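Side-chain contacts in ribokinase (Arabidopsis thaliana, PDB 6ILS), which phosphorylates ribose at O-5 with ATP and magnesium, supplying ribose 5-phosphate for nucleotide and amino acid synthesis or for the pentose phosphate pathway: residues I124-D127 and D128-E131; G272-H275 and E276-L279; A285-L288 and C289-K293. All coordinates share one frame; numbering follows the deposited sequence.

Contact 1: residues I124-D127 and D128-E131; sequences IMSD and DDLE
Asp129 OD2 takes two bonds from a single residue, Ser126: one from its hydroxyl and one from its backbone amide. The Ser126 OG to Asp129 OD2 distance is 2.5 Å, and the hydroxyl comes from above the carboxylate plane, whereas Ser126 N, 3.0 Å from Asp129 OD2, uses the anti lone pair. The serine can offer both groups because OG sits between the backbone N and the carbonyl carbon (chi1 81°). In return Asp129 N makes a weak bond to Ser126 OG. Ser126 O is shared as well. Leu130 N binds Ser126 O at 3.0 Å in the carbonyl plane, while Asp129 N, 2.9 Å from Ser126 O, lies above that plane, and the two bonds fold the loop ahead of helix 131-134 into a tight turn. Next to these bonds, Met125 and Leu130 cross at about a right angle, with Met125 CB 3.9 Å from Leu130 CG. The bent methionine chain carries CE on to Asp129 CB and to Leu130 CD2, and both side chains also reach helix 147-158. The second carboxylate oxygen, Asp129 OD1, forms a salt bridge with Arg88. With a guanidinium group on one oxygen and two serine donors on the other, the buried Asp129 carboxylate is held against rotation and probably remains ionised.

Contact 2: residues G272-H275 and E276-L279; sequences GKSH and EECL
The backbone leaves one helix and enters the next within a few residues: Gly272, at positive phi, completes a Schellman motif after helix 257-270, and Ser274 is already the N-cap of helix 275-289. Ser274 and Glu277 then exchange side chain for backbone. Ser274 OG accepts from Glu277 N at 3.0 Å, and Glu277 OE1 accepts from Ser274 N at 2.9 Å through an almost straight bond (N-H...O 171°). The amide meets the carboxylate on its anti side, 34° out of the carboxylate plane. Glu277 CG, anti to the carbonyl carbon (chi1 -74°), lies 3.2 Å from Ser274 OG, and the chain extended beyond it takes the carboxylate on to Ser274 N. Lys273 crosses Glu277 at about a right angle and touches it with the root of its side chain, Lys273 CB being 3.5 Å from Glu277 OE1. Its extended chain leads the ammonium group to a cation-pi contact with Phe281. Behind the cap, the first regular helical bonds run from Cys278 N to Ser274 O, at 2.7 Å, and from Leu279 N to His275 O. Cys278 SG lies 3.6 Å from Lys273 O, and the cysteine packs on Phe265, Ala268 and Met269 of helix 257-270. Leu279 faces strands 231-235 and 241-243, where His275 also packs. The reciprocal serine-glutamate pair is a capping box, here starting the helix whose far end reaches the nucleotide and metal sites.

Contact 3: residues A285-L288 and C289-K293; sequences AASL and CVQVK. With NA (sodium ion), chain G; ATP (adenosine-5'-triphosphate), chain E.
Gln291 folds back over the end of helix 275-289, and its side chain can be traced from CB, 3.5 Å from Leu288 O, to CG, which presses to 3.2 Å on Ser287 O. CG stands anti to the carbonyl carbon (chi1 -54°) and the chain continues extended, bringing NE2 within 3.1 Å of that same Ser287 O. The acceptor lies in the amide plane of Gln291, but the donor stands 62° above the carbonyl plane of Ser287. The other amide atom, OE1, has a weak bond to Ala249 N, while Leu288 CD2 passes obliquely beside NE2. Shortening Gln291 to an alanine is likely to cost Ser287 O its side-chain donor and the cover that CG and the amide give this carbonyl, with the weak bond from Val290 N still in place. Gln291 N binds Leu288 O, and the type I turn from Cys289 to Val292 directs two carbonyls at the sodium ion, which lies 2.7 Å from both Cys289 O and Val292 O. Asp253, Thr255 and Gly294 complete this site, predicted to bind potassium in this enzyme and occupied here by sodium. On the nucleotide side, Ala286 CB lies 3.6 Å from ATP O3'. Ser287 OG bonds to Ile246 O. Ala285 and Cys289 pack on helix 257-270, and Ser287 and Leu288 meet Leu308 of helix 302-312, so that the helix end packs against both.

How the contacts relate
Each contact is local, and the three follow one another along the chain without nesting or crossing. Contact 1 comes first, closing the turn between helices 116-119 and 131-134, beside helix 147-158 on the far side of the chain's centre from contact 3. Contact 2 closes the short connection from helix 257-270 into helix 275-289, next to strands 231-235 and 241-243 at one edge of the large sheet. Contact 3 then ends that same helix. The last two therefore mark its two ends, their centres about 20 Å apart, whereas contact 1 lies about 31 Å from contact 2 and 35 Å from contact 3, centre to centre.

Contact 1: residues I124-D127 and D128-E131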
ATOM      1  N   ILE B 124     -10.540 -25.485  11.027  1.00 36.61           N
ATOM      2  CA  ILE B 124      -9.719 -26.645  11.332  1.00 38.23           C
ATOM      3  C   ILE B 124      -8.762 -26.896  10.183  1.00 39.92           C
ATOM      4  O   ILE B 124      -9.179 -26.984   9.033  1.00 37.90           O
ATOM      5  CB  ILE B 124     -10.567 -27.917  11.559  1.00 39.93           C
ATOM      6  CG1 ILE B 124     -11.627 -27.674  12.635  1.00 40.06           C
ATOM      7  CG2 ILE B 124      -9.679 -29.095  11.926  1.00 36.90           C
ATOM      8  CD1 ILE B 124     -11.049 -27.273  13.972  1.00 45.28           C
ATOM      9  N   MET B 125      -7.477 -27.009  10.492  1.00 38.81           N
ATOM     10  CA  MET B 125      -6.487 -27.294   9.466  1.00 41.39           C
ATOM     11  C   MET B 125      -6.687 -28.692   8.923  1.00 44.97           C
ATOM     12  O   MET B 125      -6.777 -29.645   9.693  1.00 45.51           O
ATOM     13  CB  MET B 125      -5.077 -27.158  10.031  1.00 42.08           C
ATOM     14  CG  MET B 125      -4.783 -25.781  10.573  1.00 41.32           C
ATOM     15  SD  MET B 125      -4.260 -24.684   9.252  1.00 46.31           S
ATOM     16  CE  MET B 125      -2.608 -25.323   8.958  1.00 39.45           C
ATOM     17  N   SER B 126      -6.753 -28.822   7.600  1.00 51.25           N
ATOM     18  CA  SER B 126      -6.860 -30.149   6.992  1.00 54.69           C
ATOM     19  C   SER B 126      -5.539 -30.890   7.137  1.00 56.39           C
ATOM     20  O   SER B 126      -4.487 -30.265   7.272  1.00 53.33           O
ATOM     21  CB  SER B 126      -7.249 -30.055   5.519  1.00 56.58           C
ATOM     22  OG  SER B 126      -6.115 -29.762   4.727  1.00 59.17           O
ATOM     23  N   ASP B 127      -5.593 -32.218   7.093  1.00 60.90           N
ATOM     24  CA  ASP B 127      -4.423 -33.032   7.392  1.00 58.42           C
ATOM     25  C   ASP B 127      -3.353 -32.995   6.301  1.00 56.91           C
ATOM     26  O   ASP B 127      -2.220 -33.450   6.519  1.00 57.08           O
ATOM     27  CB  ASP B 127      -4.841 -34.476   7.652  1.00 61.74           C
ATOM     28  CG  ASP B 127      -5.135 -34.736   9.115  1.00 65.18           C
ATOM     29  OD1 ASP B 127      -6.288 -34.524   9.540  1.00 70.28           O
ATOM     30  OD2 ASP B 127      -4.203 -35.131   9.844  1.00 64.70           O
ATOM     31  N   ASP B 128      -3.691 -32.441   5.139  1.00 57.17           N
ATOM     32  CA  ASP B 128      -2.676 -32.243   4.121  1.00 56.98           C
ATOM     33  C   ASP B 128      -2.322 -30.769   4.031  1.00 54.73           C
ATOM     34  O   ASP B 128      -1.499 -30.368   3.209  1.00 55.81           O
ATOM     35  CB  ASP B 128      -3.126 -32.798   2.767  1.00 62.76           C
ATOM     36  CG  ASP B 128      -2.654 -34.240   2.542  1.00 67.09           C
ATOM     37  OD1 ASP B 128      -1.440 -34.450   2.325  1.00 68.21           O
ATOM     38  OD2 ASP B 128      -3.495 -35.166   2.593  1.00 74.05           O
ATOM     39  N   ASP B 129      -2.949 -29.965   4.886  1.00 54.48           N
ATOM     40  CA  ASP B 129      -2.366 -28.683   5.262  1.00 51.98           C
ATOM     41  C   ASP B 129      -1.265 -28.977   6.263  1.00 48.65           C
ATOM     42  O   ASP B 129      -0.221 -28.336   6.254  1.00 47.49           O
ATOM     43  CB  ASP B 129      -3.384 -27.724   5.887  1.00 54.89           C
ATOM     44  CG  ASP B 129      -4.455 -27.272   4.912  1.00 57.32           C
ATOM     45  OD1 ASP B 129      -4.101 -26.798   3.808  1.00 62.25           O
ATOM     46  OD2 ASP B 129      -5.648 -27.342   5.279  1.00 55.12           O
ATOM     47  N   LEU B 130      -1.520 -29.968   7.119  1.00 46.83           N
ATOM     48  CA  LEU B 130      -0.606 -30.349   8.191  1.00 41.10           C
ATOM     49  C   LEU B 130       0.441 -31.371   7.778  1.00 38.00           C
ATOM     50  O   LEU B 130       1.324 -31.693   8.567  1.00 37.38           O
ATOM     51  CB  LEU B 130      -1.384 -30.910   9.379  1.00 41.63           C
ATOM     52  CG  LEU B 130      -2.310 -29.964  10.133  1.00 42.75           C
ATOM     53  CD1 LEU B 130      -3.034 -30.716  11.240  1.00 43.77           C
ATOM     54  CD2 LEU B 130      -1.537 -28.775  10.694  1.00 40.86           C
ATOM     55  N   GLU B 131       0.348 -31.894   6.562  1.00 33.50           N
ATOM     56  CA  GLU B 131       1.325 -32.882   6.118  1.00 39.17           C
ATOM     57  C   GLU B 131       2.730 -32.286   6.068  1.00 32.30           C
ATOM     58  O   GLU B 131       3.712 -32.970   6.363  1.00 31.71           O
ATOM     59  CB  GLU B 131       0.958 -33.444   4.745  1.00 40.89           C
ATOM     60  CG  GLU B 131       0.996 -32.406   3.628  1.00 46.79           C
ATOM     61  CD  GLU B 131       1.217 -33.019   2.262  1.00 53.21           C
ATOM     62  OE1 GLU B 131       1.464 -34.247   2.191  1.00 55.94           O
ATOM     63  OE2 GLU B 131       1.148 -32.271   1.260  1.00 52.11           O
TER

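Contact 2: residues G272-H275 and E276-L279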
ATOM      1  N   GLY B 272      22.253 -29.292  13.331  1.00 23.49           N
ATOM      2  CA  GLY B 272      22.988 -30.082  14.335  1.00 26.40           C
ATOM      3  C   GLY B 272      24.090 -29.320  15.029  1.00 28.93           C
ATOM      4  O   GLY B 272      24.865 -29.928  15.726  1.00 27.95           O
ATOM      5  N   LYS B 273      24.102 -28.003  14.914  1.00 22.33           N
ATOM      6  CA  LYS B 273      25.189 -27.248  15.559  1.00 21.17           C
ATOM      7  C   LYS B 273      24.937 -27.146  17.061  1.00 23.70           C
ATOM      8  O   LYS B 273      23.820 -27.263  17.469  1.00 23.47           O
ATOM      9  CB  LYS B 273      25.306 -25.873  14.914  1.00 21.46           C
ATOM     10  CG  LYS B 273      25.807 -25.916  13.488  1.00 25.88           C
ATOM     11  CD  LYS B 273      26.016 -24.564  12.904  1.00 25.32           C
ATOM     12  CE  LYS B 273      26.605 -24.627  11.523  1.00 30.60           C
ATOM     13  NZ  LYS B 273      26.655 -23.288  10.915  1.00 27.52           N
ATOM     14  N   SER B 274      25.976 -26.801  17.810  1.00 24.19           N
ATOM     15  CA  SER B 274      25.897 -26.612  19.276  1.00 24.38           C
ATOM     16  C   SER B 274      25.081 -25.364  19.616  1.00 25.40           C
ATOM     17  O   SER B 274      25.014 -24.484  18.798  1.00 22.90           O
ATOM     18  CB  SER B 274      27.267 -26.512  19.854  1.00 24.81           C
ATOM     19  OG  SER B 274      27.861 -25.272  19.565  1.00 23.90           O
ATOM     20  N   HIS B 275      24.514 -25.303  20.815  1.00 22.12           N
ATOM     21  CA  HIS B 275      23.752 -24.097  21.217  1.00 23.15           C
ATOM     22  C   HIS B 275      24.649 -22.862  21.062  1.00 23.81           C
ATOM     23  O   HIS B 275      24.197 -21.855  20.558  1.00 18.64           O
ATOM     24  CB  HIS B 275      23.256 -24.240  22.658  1.00 27.72           C
ATOM     25  CG  HIS B 275      22.404 -25.434  22.900  1.00 31.16           C
ATOM     26  ND1 HIS B 275      21.397 -25.786  22.065  1.00 38.88           N
ATOM     27  CD2 HIS B 275      22.399 -26.339  23.892  1.00 37.05           C
ATOM     28  CE1 HIS B 275      20.793 -26.848  22.530  1.00 38.06           C
ATOM     29  NE2 HIS B 275      21.401 -27.211  23.629  1.00 35.97           N
ATOM     30  N   GLU B 276      25.890 -22.986  21.509  1.00 19.56           N
ATOM     31  CA  GLU B 276      26.830 -21.884  21.360  1.00 24.88           C
ATOM     32  C   GLU B 276      26.979 -21.465  19.897  1.00 20.35           C
ATOM     33  O   GLU B 276      26.916 -20.281  19.583  1.00 20.35           O
ATOM     34  CB  GLU B 276      28.201 -22.260  21.922  1.00 28.68           C
ATOM     35  CG  GLU B 276      28.269 -22.299  23.442  1.00 35.82           C
ATOM     36  CD  GLU B 276      27.671 -23.569  24.057  1.00 38.94           C
ATOM     37  OE1 GLU B 276      27.380 -24.547  23.315  1.00 31.07           O
ATOM     38  OE2 GLU B 276      27.515 -23.582  25.304  1.00 42.26           O
ATOM     39  N   GLU B 277      27.190 -22.441  19.023  1.00 19.75           N
ATOM     40  CA  GLU B 277      27.346 -22.169  17.591  1.00 22.08           C
ATOM     41  C   GLU B 277      26.064 -21.595  16.995  1.00 20.22           C
ATOM     42  O   GLU B 277      26.131 -20.723  16.125  1.00 19.57           O
ATOM     43  CB  GLU B 277      27.742 -23.441  16.834  1.00 23.80           C
ATOM     44  CG  GLU B 277      29.195 -23.893  17.033  1.00 26.89           C
ATOM     45  CD  GLU B 277      29.443 -25.356  16.651  1.00 30.99           C
ATOM     46  OE1 GLU B 277      28.473 -26.114  16.413  1.00 29.92           O
ATOM     47  OE2 GLU B 277      30.627 -25.756  16.605  1.00 39.34           O
ATOM     48  N   CYS B 278      24.912 -22.094  17.450  1.00 19.87           N
ATOM     49  CA  CYS B 278      23.615 -21.588  16.986  1.00 17.99           C
ATOM     50  C   CYS B 278      23.456 -20.110  17.309  1.00 18.32           C
ATOM     51  O   CYS B 278      23.061 -19.324  16.450  1.00 16.77           O
ATOM     52  CB  CYS B 278      22.454 -22.374  17.606  1.00 20.98           C
ATOM     53  SG  CYS B 278      22.294 -24.040  16.984  1.00 24.04           S
ATOM     54  N   LEU B 279      23.759 -19.729  18.546  1.00 17.72           N
ATOM     55  CA  LEU B 279      23.670 -18.333  18.944  1.00 17.73           C
ATOM     56  C   LEU B 279      24.628 -17.442  18.154  1.00 17.76           C
ATOM     57  O   LEU B 279      24.274 -16.333  17.758  1.00 16.22           O
ATOM     58  CB  LEU B 279      23.957 -18.185  20.434  1.00 16.29           C
ATOM     59  CG  LEU B 279      22.814 -18.456  21.416  1.00 20.53           C
ATOM     60  CD1 LEU B 279      23.282 -18.199  22.840  1.00 20.91           C
ATOM     61  CD2 LEU B 279      21.603 -17.578  21.113  1.00 17.16           C
TER

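Contact 3: residues A285-L288 and C289-K293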
ATOM      1  N   ALA B 285      24.147 -13.412  11.525  1.00 13.39           N
ATOM      2  CA  ALA B 285      23.180 -13.177  10.451  1.00 13.97           C
ATOM      3  C   ALA B 285      22.406 -11.901  10.720  1.00 14.12           C
ATOM      4  O   ALA B 285      22.184 -11.114   9.803  1.00 13.82           O
ATOM      5  CB  ALA B 285      22.236 -14.363  10.293  1.00 14.68           C
ATOM      6  N   ALA B 286      22.008 -11.671  11.974  1.00 13.21           N
ATOM      7  CA  ALA B 286      21.321 -10.424  12.329  1.00 15.32           C
ATOM      8  C   ALA B 286      22.232  -9.197  12.117  1.00 17.70           C
ATOM      9  O   ALA B 286      21.766  -8.135  11.728  1.00 17.02           O
ATOM     10  CB  ALA B 286      20.834 -10.467  13.785  1.00 14.81           C
ATOM     11  N   SER B 287      23.519  -9.350  12.409  1.00 13.27           N
ATOM     12  CA  SER B 287      24.502  -8.267  12.169  1.00 18.61           C
ATOM     13  C   SER B 287      24.497  -7.812  10.716  1.00 19.43           C
ATOM     14  O   SER B 287      24.477  -6.609  10.415  1.00 20.69           O
ATOM     15  CB  SER B 287      25.912  -8.732  12.539  1.00 18.94           C
ATOM     16  OG  SER B 287      26.808  -7.630  12.544  1.00 23.08           O
ATOM     17  N   LEU B 288      24.534  -8.778   9.810  1.00 16.95           N
ATOM     18  CA  LEU B 288      24.519  -8.452   8.384  1.00 19.52           C
ATOM     19  C   LEU B 288      23.200  -7.808   7.953  1.00 24.60           C
ATOM     20  O   LEU B 288      23.190  -6.852   7.157  1.00 22.15           O
ATOM     21  CB  LEU B 288      24.795  -9.697   7.562  1.00 16.64           C
ATOM     22  CG  LEU B 288      26.206 -10.247   7.771  1.00 16.71           C
ATOM     23  CD1 LEU B 288      26.377 -11.583   7.072  1.00 16.09           C
ATOM     24  CD2 LEU B 288      27.255  -9.235   7.279  1.00 19.89           C
ATOM     25  N   CYS B 289      22.099  -8.338   8.481  1.00 18.34           N
ATOM     26  CA  CYS B 289      20.759  -7.823   8.193  1.00 20.01           C
ATOM     27  C   CYS B 289      20.612  -6.326   8.473  1.00 22.98           C
ATOM     28  O   CYS B 289      19.948  -5.620   7.720  1.00 25.11           O
ATOM     29  CB  CYS B 289      19.711  -8.604   9.004  1.00 25.49           C
ATOM     30  SG  CYS B 289      18.010  -7.991   8.846  1.00 31.67           S
ATOM     31  N   VAL B 290      21.202  -5.838   9.558  1.00 20.34           N
ATOM     32  CA  VAL B 290      20.960  -4.455   9.944  1.00 24.58           C
ATOM     33  C   VAL B 290      21.764  -3.487   9.084  1.00 29.31           C
ATOM     34  O   VAL B 290      21.599  -2.278   9.205  1.00 27.40           O
ATOM     35  CB  VAL B 290      21.282  -4.184  11.440  1.00 21.58           C
ATOM     36  CG1 VAL B 290      20.468  -5.131  12.357  1.00 20.91           C
ATOM     37  CG2 VAL B 290      22.772  -4.301  11.731  1.00 20.69           C
ATOM     38  N   GLN B 291      22.622  -4.016   8.212  1.00 26.30           N
ATOM     39  CA  GLN B 291      23.477  -3.142   7.413  1.00 29.86           C
ATOM     40  C   GLN B 291      22.909  -2.859   6.022  1.00 34.53           C
ATOM     41  O   GLN B 291      23.550  -2.192   5.210  1.00 37.74           O
ATOM     42  CB  GLN B 291      24.876  -3.745   7.325  1.00 29.29           C
ATOM     43  CG  GLN B 291      25.449  -4.043   8.710  1.00 26.74           C
ATOM     44  CD  GLN B 291      26.889  -4.474   8.690  1.00 29.73           C
ATOM     45  OE1 GLN B 291      27.741  -3.795   8.119  1.00 32.67           O
ATOM     46  NE2 GLN B 291      27.179  -5.612   9.317  1.00 22.93           N
ATOM     47  N   VAL B 292      21.694  -3.333   5.764  1.00 31.84           N
ATOM     48  CA  VAL B 292      21.029  -3.144   4.473  1.00 33.94           C
ATOM     49  C   VAL B 292      19.561  -2.762   4.690  1.00 36.40           C
ATOM     50  O   VAL B 292      18.912  -3.265   5.608  1.00 32.26           O
ATOM     51  CB  VAL B 292      21.134  -4.420   3.598  1.00 32.11           C
ATOM     52  CG1 VAL B 292      20.203  -4.351   2.381  1.00 30.66           C
ATOM     53  CG2 VAL B 292      22.572  -4.655   3.169  1.00 32.74           C
ATOM     54  N   LYS B 293      19.025  -1.867   3.862  1.00 38.31           N
ATOM     55  CA  LYS B 293      17.649  -1.417   4.062  1.00 35.10           C
ATOM     56  C   LYS B 293      16.639  -2.447   3.551  1.00 35.17           C
ATOM     57  O   LYS B 293      16.882  -3.131   2.559  1.00 40.37           O
ATOM     58  CB  LYS B 293      17.430  -0.044   3.393  1.00 42.22           C
ATOM     59  CG  LYS B 293      15.978   0.455   3.420  1.00 41.63           C
ATOM     60  CD  LYS B 293      15.849   1.925   3.822  1.00 50.02           C
ATOM     61  CE  LYS B 293      15.765   2.066   5.338  1.00 48.14           C
ATOM     62  NZ  LYS B 293      15.156   3.354   5.779  1.00 55.98           N
TER
HETATM   63 NA    NA G 403      17.457  -4.693   7.430  1.00 24.37          NA
HETATM   64  PG  ATP E 401      13.136  -8.097  17.925  1.00 43.93           P
HETATM   65  O1G ATP E 401      12.440  -9.398  18.099  1.00 40.11           O
HETATM   66  O2G ATP E 401      13.099  -7.658  16.470  1.00 44.89           O
HETATM   67  O3G ATP E 401      12.474  -7.015  18.722  1.00 47.42           O
HETATM   68  PB  ATP E 401      15.467  -7.247  19.248  1.00 43.00           P
HETATM   69  O1B ATP E 401      16.794  -7.799  19.537  1.00 35.53           O
HETATM   70  O2B ATP E 401      14.845  -6.939  20.531  1.00 42.99           O
HETATM   71  O3B ATP E 401      14.636  -8.326  18.445  1.00 42.07           O
HETATM   72  PA  ATP E 401      16.579  -5.134  17.588  1.00 48.85           P
HETATM   73  O1A ATP E 401      17.293  -4.169  18.527  1.00 43.66           O
HETATM   74  O2A ATP E 401      15.977  -4.375  16.433  1.00 39.60           O
HETATM   75  O3A ATP E 401      15.429  -5.890  18.373  1.00 58.03           O
HETATM   76  O5' ATP E 401      17.621  -6.154  17.017  1.00 39.85           O
HETATM   77  C5' ATP E 401      17.195  -7.230  16.204  1.00 38.15           C
HETATM   78  C4' ATP E 401      18.438  -8.193  15.997  1.00 33.86           C
HETATM   79  O4' ATP E 401      19.612  -7.384  15.402  1.00 33.02           O
HETATM   80  C3' ATP E 401      18.829  -8.614  17.123  1.00 33.85           C
HETATM   81  O3' ATP E 401      19.277  -9.977  17.015  1.00 26.51           O
HETATM   82  C2' ATP E 401      20.120  -7.672  17.568  1.00 31.28           C
HETATM   83  O2' ATP E 401      20.909  -8.447  18.516  1.00 29.98           O
HETATM   84  C1' ATP E 401      20.717  -7.372  16.489  1.00 31.39           C
HETATM   85  N9  ATP E 401      21.189  -5.975  16.532  1.00 32.53           N
HETATM   86  C8  ATP E 401      20.720  -4.742  16.882  1.00 33.53           C
HETATM   87  N7  ATP E 401      21.721  -3.845  16.670  1.00 35.44           N
HETATM   88  C5  ATP E 401      22.806  -4.527  16.179  1.00 32.19           C
HETATM   89  C6  ATP E 401      24.077  -4.099  15.798  1.00 35.38           C
HETATM   90  N6  ATP E 401      24.604  -2.763  15.827  1.00 36.58           N
HETATM   91  N1  ATP E 401      24.962  -4.989  15.352  1.00 29.28           N
HETATM   92  C2  ATP E 401      24.623  -6.323  15.253  1.00 26.86           C
HETATM   93  N3  ATP E 401      23.388  -6.752  15.617  1.00 22.87           N
HETATM   94  C4  ATP E 401      22.480  -5.841  16.087  1.00 31.00           C